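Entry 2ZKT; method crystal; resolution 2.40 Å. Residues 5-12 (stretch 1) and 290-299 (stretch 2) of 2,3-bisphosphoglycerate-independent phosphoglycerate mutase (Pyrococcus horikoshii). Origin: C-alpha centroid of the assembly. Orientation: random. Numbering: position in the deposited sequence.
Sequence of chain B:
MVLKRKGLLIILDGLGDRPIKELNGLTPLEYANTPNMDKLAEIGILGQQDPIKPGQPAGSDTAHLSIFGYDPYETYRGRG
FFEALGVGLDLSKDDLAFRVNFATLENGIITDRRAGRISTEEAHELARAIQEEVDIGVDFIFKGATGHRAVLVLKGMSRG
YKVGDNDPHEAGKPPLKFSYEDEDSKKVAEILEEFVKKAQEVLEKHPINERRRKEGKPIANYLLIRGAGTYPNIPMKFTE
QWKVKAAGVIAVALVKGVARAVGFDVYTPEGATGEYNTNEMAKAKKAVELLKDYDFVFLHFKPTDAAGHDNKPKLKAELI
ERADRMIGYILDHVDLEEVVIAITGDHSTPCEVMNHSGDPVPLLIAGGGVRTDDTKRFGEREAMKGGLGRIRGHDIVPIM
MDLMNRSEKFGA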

ATOM      1  N   ARG B   5       3.124 -28.747 -13.254  1.00 47.89           N
ATOM      2  CA  ARG B   5       3.567 -27.356 -13.137  1.00 46.36           C
ATOM      3  C   ARG B   5       4.574 -27.185 -12.008  1.00 44.57           C
ATOM      4  O   ARG B   5       4.751 -28.085 -11.185  1.00 43.50           O
ATOM      5  N   LYS B   6       5.246 -26.032 -11.989  1.00 43.95           N
ATOM      6  CA  LYS B   6       6.219 -25.732 -10.936  1.00 44.80           C
ATOM      7  C   LYS B   6       5.503 -25.046  -9.769  1.00 43.97           C
ATOM      8  O   LYS B   6       4.327 -24.676  -9.876  1.00 42.11           O
ATOM      9  N   GLY B   7       6.213 -24.868  -8.657  1.00 43.56           N
ATOM     10  CA  GLY B   7       5.600 -24.212  -7.519  1.00 42.27           C
ATOM     11  C   GLY B   7       6.427 -23.054  -6.989  1.00 43.64           C
ATOM     12  O   GLY B   7       7.659 -23.088  -7.030  1.00 44.72           O
ATOM     13  N   LEU B   8       5.747 -22.020  -6.496  1.00 41.50           N
ATOM     14  CA  LEU B   8       6.430 -20.867  -5.921  1.00 42.40           C
ATOM     15  C   LEU B   8       5.702 -20.427  -4.642  1.00 42.62           C
ATOM     16  O   LEU B   8       4.655 -19.771  -4.689  1.00 42.99           O
ATOM     17  N   LEU B   9       6.266 -20.809  -3.502  1.00 42.39           N
ATOM     18  CA  LEU B   9       5.683 -20.476  -2.224  1.00 43.49           C
ATOM     19  C   LEU B   9       6.437 -19.299  -1.601  1.00 43.25           C
ATOM     20  O   LEU B   9       7.633 -19.400  -1.275  1.00 43.71           O
ATOM     21  N   ILE B  10       5.721 -18.188  -1.425  1.00 42.02           N
ATOM     22  CA  ILE B  10       6.302 -16.972  -0.868  1.00 40.67           C
ATOM     23  C   ILE B  10       5.811 -16.666   0.550  1.00 41.35           C
ATOM     24  O   ILE B  10       4.603 -16.545   0.798  1.00 40.86           O
ATOM     25  N   ILE B  11       6.756 -16.562   1.487  1.00 43.84           N
ATOM     26  CA  ILE B  11       6.423 -16.260   2.872  1.00 42.88           C
ATOM     27  C   ILE B  11       6.894 -14.872   3.318  1.00 44.74           C
ATOM     28  O   ILE B  11       8.096 -14.540   3.261  1.00 43.50           O
ATOM     29  N   LEU B  12       5.930 -14.063   3.756  1.00 45.71           N
ATOM     30  CA  LEU B  12       6.215 -12.728   4.257  1.00 46.01           C
ATOM     31  C   LEU B  12       6.083 -12.859   5.776  1.00 46.97           C
ATOM     32  O   LEU B  12       4.998 -12.711   6.334  1.00 48.77           O
ATOM     33  N   LEU B 290      16.247 -19.987 -10.121  1.00 54.07           N
ATOM     34  CA  LEU B 290      16.008 -21.331  -9.580  1.00 54.42           C
ATOM     35  C   LEU B 290      14.798 -22.054 -10.184  1.00 54.09           C
ATOM     36  O   LEU B 290      14.809 -23.277 -10.319  1.00 55.47           O
ATOM     37  N   LEU B 291      13.755 -21.306 -10.546  1.00 54.62           N
ATOM     38  CA  LEU B 291      12.576 -21.939 -11.135  1.00 54.81           C
ATOM     39  C   LEU B 291      12.958 -22.703 -12.403  1.00 55.76           C
ATOM     40  O   LEU B 291      12.306 -23.685 -12.766  1.00 54.71           O
ATOM     41  N   LYS B 292      14.028 -22.256 -13.062  1.00 56.62           N
ATOM     42  CA  LYS B 292      14.499 -22.899 -14.292  1.00 58.12           C
ATOM     43  C   LYS B 292      15.126 -24.283 -14.075  1.00 57.16           C
ATOM     44  O   LYS B 292      15.219 -25.064 -15.017  1.00 58.62           O
ATOM     45  N   ASP B 293      15.551 -24.596 -12.847  1.00 56.89           N
ATOM     46  CA  ASP B 293      16.168 -25.903 -12.588  1.00 57.72           C
ATOM     47  C   ASP B 293      15.540 -26.691 -11.437  1.00 57.05           C
ATOM     48  O   ASP B 293      15.980 -27.798 -11.115  1.00 57.51           O
ATOM     49  N   TYR B 294      14.514 -26.121 -10.812  1.00 56.02           N
ATOM     50  CA  TYR B 294      13.850 -26.791  -9.699  1.00 54.79           C
ATOM     51  C   TYR B 294      12.348 -26.832  -9.954  1.00 54.10           C
ATOM     52  O   TYR B 294      11.823 -26.015 -10.718  1.00 54.09           O
ATOM     53  N   ASP B 295      11.655 -27.781  -9.330  1.00 53.07           N
ATOM     54  CA  ASP B 295      10.203 -27.888  -9.520  1.00 52.39           C
ATOM     55  C   ASP B 295       9.452 -27.029  -8.504  1.00 50.69           C
ATOM     56  O   ASP B 295       8.410 -26.457  -8.813  1.00 50.25           O
ATOM     57  N   PHE B 296      10.002 -26.937  -7.295  1.00 49.96           N
ATOM     58  CA  PHE B 296       9.384 -26.174  -6.214  1.00 47.68           C
ATOM     59  C   PHE B 296      10.395 -25.188  -5.632  1.00 47.10           C
ATOM     60  O   PHE B 296      11.505 -25.584  -5.240  1.00 46.59           O
ATOM     61  N   VAL B 297      10.010 -23.909  -5.574  1.00 45.15           N
ATOM     62  CA  VAL B 297      10.885 -22.877  -5.027  1.00 43.98           C
ATOM     63  C   VAL B 297      10.204 -22.152  -3.867  1.00 43.09           C
ATOM     64  O   VAL B 297       9.029 -21.769  -3.952  1.00 42.34           O
ATOM     65  N   PHE B 298      10.956 -21.972  -2.783  1.00 42.45           N
ATOM     66  CA  PHE B 298      10.472 -21.298  -1.582  1.00 43.00           C
ATOM     67  C   PHE B 298      11.253 -19.986  -1.394  1.00 44.43           C
ATOM     68  O   PHE B 298      12.482 -19.975  -1.432  1.00 47.31           O
ATOM     69  N   LEU B 299      10.539 -18.882  -1.199  1.00 44.45           N
ATOM     70  CA  LEU B 299      11.165 -17.571  -1.006  1.00 47.14           C
ATOM     71  C   LEU B 299      10.719 -16.985   0.337  1.00 47.57           C
ATOM     72  O   LEU B 299       9.517 -16.891   0.624  1.00 49.20           O
TER

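Two strands far apart in sequence, 6-12 and 296-299, lie side by side in parallel, and the side chains of each alternate between the two faces of the sheet. Leu-8, Ile-10, Val-297 and Leu-299 share one face; Leu-9, Phe-296 and Phe-298 share the other, where Gly-7 contributes no side chain.

Stretch 2 opens in the last part of a helix. Leu-290 is buried but does not reach stretch 1. Leu-291 does: its CA-to-CB bond runs sideways, yet with chi1 m and chi2 t the branched end comes nearer. Its CD1 lies 4.2 Å from CD2 of Leu-8, and its CD2 lies 3.8 Å from O of Gly-7 and 4.0 Å from CD of Lys-6. Leucine suits this site because its methyl groups can meet both a neighbouring leucine and the aliphatic part of a lysine.

Lys-292 and Asp-293 point away from stretch 1 and are exposed, as suits charged side chains. The turn nevertheless offers main-chain oxygens to Lys-6, whose chain is extended through chi2 and chi3 (both t) before chi4 bends to m. Its NZ donates a hydrogen bond to O of Tyr-294 at 2.8 Å, and a weak one to O of Leu-291, a carbonyl whose position is less certain. A lysine can thus lay its methylenes along Leu-291 and still place its ammonium group among carbonyls. The ring of Tyr-294 leads away, its hydroxyl bonded elsewhere in the structure.

Asp-295 has chi1 m and also points sideways. Its OD1 remains 4.6 Å from NZ of Lys-6, beyond a salt bridge, so the opposite charges are near but not paired. The direct link here is through the main chain, N of Gly-7 donating to O of Asp-295 at 2.7 Å.

Phe-296, with chi1 t, brings its ring nearer to stretch 1, into the space beside Gly-7, which has no side chain. A CB on Gly-7 would fall 2.6 Å from CD1 of Phe-296, a clash, so glycine leaves room for the ring. Farther along, CZ of Phe-296 meets CB of Leu-9 at 3.8 Å.

On the other face Val-297, chi1 t, brings its CG1 to 4.0 Å from CD1 of Leu-8 (chi1 t, chi2 p). The beta-branched valine is compact and favours the extended backbone of a strand. The N of Val-297 donates a hydrogen bond to O of Gly-7 at 2.9 Å.

Phe-298, again chi1 t, sends its ring nearer to stretch 1. Its CD1 is 4.1 Å from CG of Leu-9, while CG1 of Ile-11 (both chi angles m) sits at the ring edge, 3.3 Å from CE1 of Phe-298. Leu-9 (chi1 t, chi2 p) therefore touches both aromatic rings, a large apolar surface for one leucine.

Leu-299 (chi1 t, chi2 p) returns to the face of Val-297, its CB 4.2 Å from CG1 of Ile-10 (chi1 m, chi2 t). Both are buried, so these apolar side chains need no polar partner.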

ATOM      1  CB  ARG B   5       2.351 -26.440 -12.905  1.00 47.76           C
ATOM      2  CG  ARG B   5       1.452 -26.315 -14.123  1.00 48.19           C
ATOM      3  CD  ARG B   5       0.219 -25.439 -13.880  1.00 48.31           C
ATOM      4  NE  ARG B   5      -0.898 -26.227 -13.369  1.00 55.51           N
ATOM      5  CZ  ARG B   5      -2.072 -26.353 -13.983  1.00 53.71           C
ATOM      6  NH1 ARG B   5      -2.298 -25.731 -15.141  1.00 47.94           N
ATOM      7  NH2 ARG B   5      -3.019 -27.115 -13.439  1.00 55.44           N
ATOM      8  CB  LYS B   6       7.322 -24.799 -11.458  1.00 44.51           C
ATOM      9  CG  LYS B   6       8.314 -25.449 -12.406  1.00 46.85           C
ATOM     10  CD  LYS B   6       9.306 -24.425 -12.963  1.00 46.07           C
ATOM     11  CE  LYS B   6      10.217 -25.051 -14.018  1.00 46.83           C
ATOM     12  NZ  LYS B   6      11.106 -26.096 -13.424  1.00 44.46           N
ATOM     13  CB  LEU B   8       6.498 -19.709  -6.933  1.00 41.76           C
ATOM     14  CG  LEU B   8       7.202 -18.428  -6.465  1.00 42.06           C
ATOM     15  CD1 LEU B   8       8.546 -18.735  -5.809  1.00 45.28           C
ATOM     16  CD2 LEU B   8       7.381 -17.532  -7.663  1.00 44.03           C
ATOM     17  CB  LEU B   9       5.729 -21.697  -1.296  1.00 42.89           C
ATOM     18  CG  LEU B   9       5.219 -21.473   0.136  1.00 47.04           C
ATOM     19  CD1 LEU B   9       3.839 -20.836   0.090  1.00 46.99           C
ATOM     20  CD2 LEU B   9       5.190 -22.800   0.893  1.00 45.41           C
ATOM     21  CB  ILE B  10       6.003 -15.792  -1.825  1.00 40.21           C
ATOM     22  CG1 ILE B  10       6.684 -16.075  -3.177  1.00 39.87           C
ATOM     23  CG2 ILE B  10       6.475 -14.462  -1.232  1.00 37.88           C
ATOM     24  CD1 ILE B  10       6.479 -14.990  -4.201  1.00 41.28           C
ATOM     25  CB  ILE B  11       7.032 -17.302   3.848  1.00 43.80           C
ATOM     26  CG1 ILE B  11       6.383 -18.682   3.619  1.00 41.54           C
ATOM     27  CG2 ILE B  11       6.838 -16.843   5.293  1.00 38.15           C
ATOM     28  CD1 ILE B  11       4.873 -18.698   3.829  1.00 47.45           C
ATOM     29  CB  LEU B  12       5.201 -11.726   3.699  1.00 45.91           C
ATOM     30  CG  LEU B  12       5.079 -11.758   2.167  1.00 46.69           C
ATOM     31  CD1 LEU B  12       4.257 -10.567   1.731  1.00 46.17           C
ATOM     32  CD2 LEU B  12       6.457 -11.715   1.513  1.00 42.89           C
ATOM     33  CB  LEU B 290      15.860 -21.269  -8.053  1.00 53.39           C
ATOM     34  CG  LEU B 290      17.105 -20.785  -7.294  1.00 55.71           C
ATOM     35  CD1 LEU B 290      16.733 -20.501  -5.840  1.00 53.47           C
ATOM     36  CD2 LEU B 290      18.227 -21.831  -7.393  1.00 48.63           C
ATOM     37  CB  LEU B 291      11.493 -20.889 -11.449  1.00 54.30           C
ATOM     38  CG  LEU B 291      10.540 -20.544 -10.283  1.00 54.97           C
ATOM     39  CD1 LEU B 291       9.691 -19.329 -10.639  1.00 51.98           C
ATOM     40  CD2 LEU B 291       9.638 -21.741  -9.985  1.00 53.27           C
ATOM     41  CB  LYS B 292      15.514 -21.994 -15.015  1.00 58.16           C
ATOM     42  CG  LYS B 292      14.908 -20.725 -15.616  1.00 58.56           C
ATOM     43  CD  LYS B 292      15.983 -19.810 -16.179  1.00 61.56           C
ATOM     44  CE  LYS B 292      15.384 -18.501 -16.693  1.00 70.94           C
ATOM     45  NZ  LYS B 292      16.437 -17.524 -17.119  1.00 75.07           N
ATOM     46  CB  ASP B 293      17.672 -25.735 -12.316  1.00 57.88           C
ATOM     47  CG  ASP B 293      18.432 -25.203 -13.524  1.00 59.01           C
ATOM     48  OD1 ASP B 293      18.377 -25.849 -14.601  1.00 60.69           O
ATOM     49  OD2 ASP B 293      19.084 -24.139 -13.392  1.00 63.03           O
ATOM     50  CB  TYR B 294      14.148 -26.038  -8.398  1.00 53.99           C
ATOM     51  CG  TYR B 294      15.561 -26.244  -7.877  1.00 52.66           C
ATOM     52  CD1 TYR B 294      15.862 -27.321  -7.037  1.00 52.61           C
ATOM     53  CD2 TYR B 294      16.593 -25.355  -8.212  1.00 54.13           C
ATOM     54  CE1 TYR B 294      17.153 -27.513  -6.533  1.00 54.77           C
ATOM     55  CE2 TYR B 294      17.893 -25.538  -7.717  1.00 54.07           C
ATOM     56  CZ  TYR B 294      18.164 -26.623  -6.874  1.00 55.28           C
ATOM     57  OH  TYR B 294      19.437 -26.834  -6.378  1.00 51.92           O
ATOM     58  CB  ASP B 295       9.743 -29.341  -9.367  1.00 52.61           C
ATOM     59  CG  ASP B 295      10.566 -30.296 -10.196  1.00 56.37           C
ATOM     60  OD1 ASP B 295      10.543 -30.168 -11.446  1.00 61.07           O
ATOM     61  OD2 ASP B 295      11.238 -31.174  -9.594  1.00 57.37           O
ATOM     62  CB  PHE B 296       8.915 -27.135  -5.108  1.00 46.71           C
ATOM     63  CG  PHE B 296       7.947 -26.520  -4.139  1.00 46.24           C
ATOM     64  CD1 PHE B 296       6.582 -26.462  -4.440  1.00 45.77           C
ATOM     65  CD2 PHE B 296       8.396 -25.970  -2.937  1.00 44.15           C
ATOM     66  CE1 PHE B 296       5.681 -25.866  -3.562  1.00 50.75           C
ATOM     67  CE2 PHE B 296       7.497 -25.370  -2.047  1.00 42.10           C
ATOM     68  CZ  PHE B 296       6.143 -25.317  -2.358  1.00 48.93           C
ATOM     69  CB  VAL B 297      11.302 -21.834  -6.127  1.00 44.53           C
ATOM     70  CG1 VAL B 297      12.004 -20.634  -5.495  1.00 42.18           C
ATOM     71  CG2 VAL B 297      12.240 -22.498  -7.143  1.00 44.40           C
ATOM     72  CB  PHE B 298      10.676 -22.225  -0.369  1.00 42.89           C
ATOM     73  CG  PHE B 298      10.426 -21.563   0.960  1.00 41.81           C
ATOM     74  CD1 PHE B 298       9.139 -21.154   1.326  1.00 43.59           C
ATOM     75  CD2 PHE B 298      11.482 -21.329   1.842  1.00 39.40           C
ATOM     76  CE1 PHE B 298       8.909 -20.518   2.559  1.00 46.73           C
ATOM     77  CE2 PHE B 298      11.264 -20.690   3.079  1.00 42.91           C
ATOM     78  CZ  PHE B 298       9.975 -20.285   3.437  1.00 44.10           C
ATOM     79  CB  LEU B 299      10.769 -16.624  -2.152  1.00 46.13           C
ATOM     80  CG  LEU B 299      11.167 -15.142  -2.039  1.00 48.74           C
ATOM     81  CD1 LEU B 299      12.663 -14.996  -1.811  1.00 53.77           C
ATOM     82  CD2 LEU B 299      10.758 -14.421  -3.312  1.00 50.56           C
TER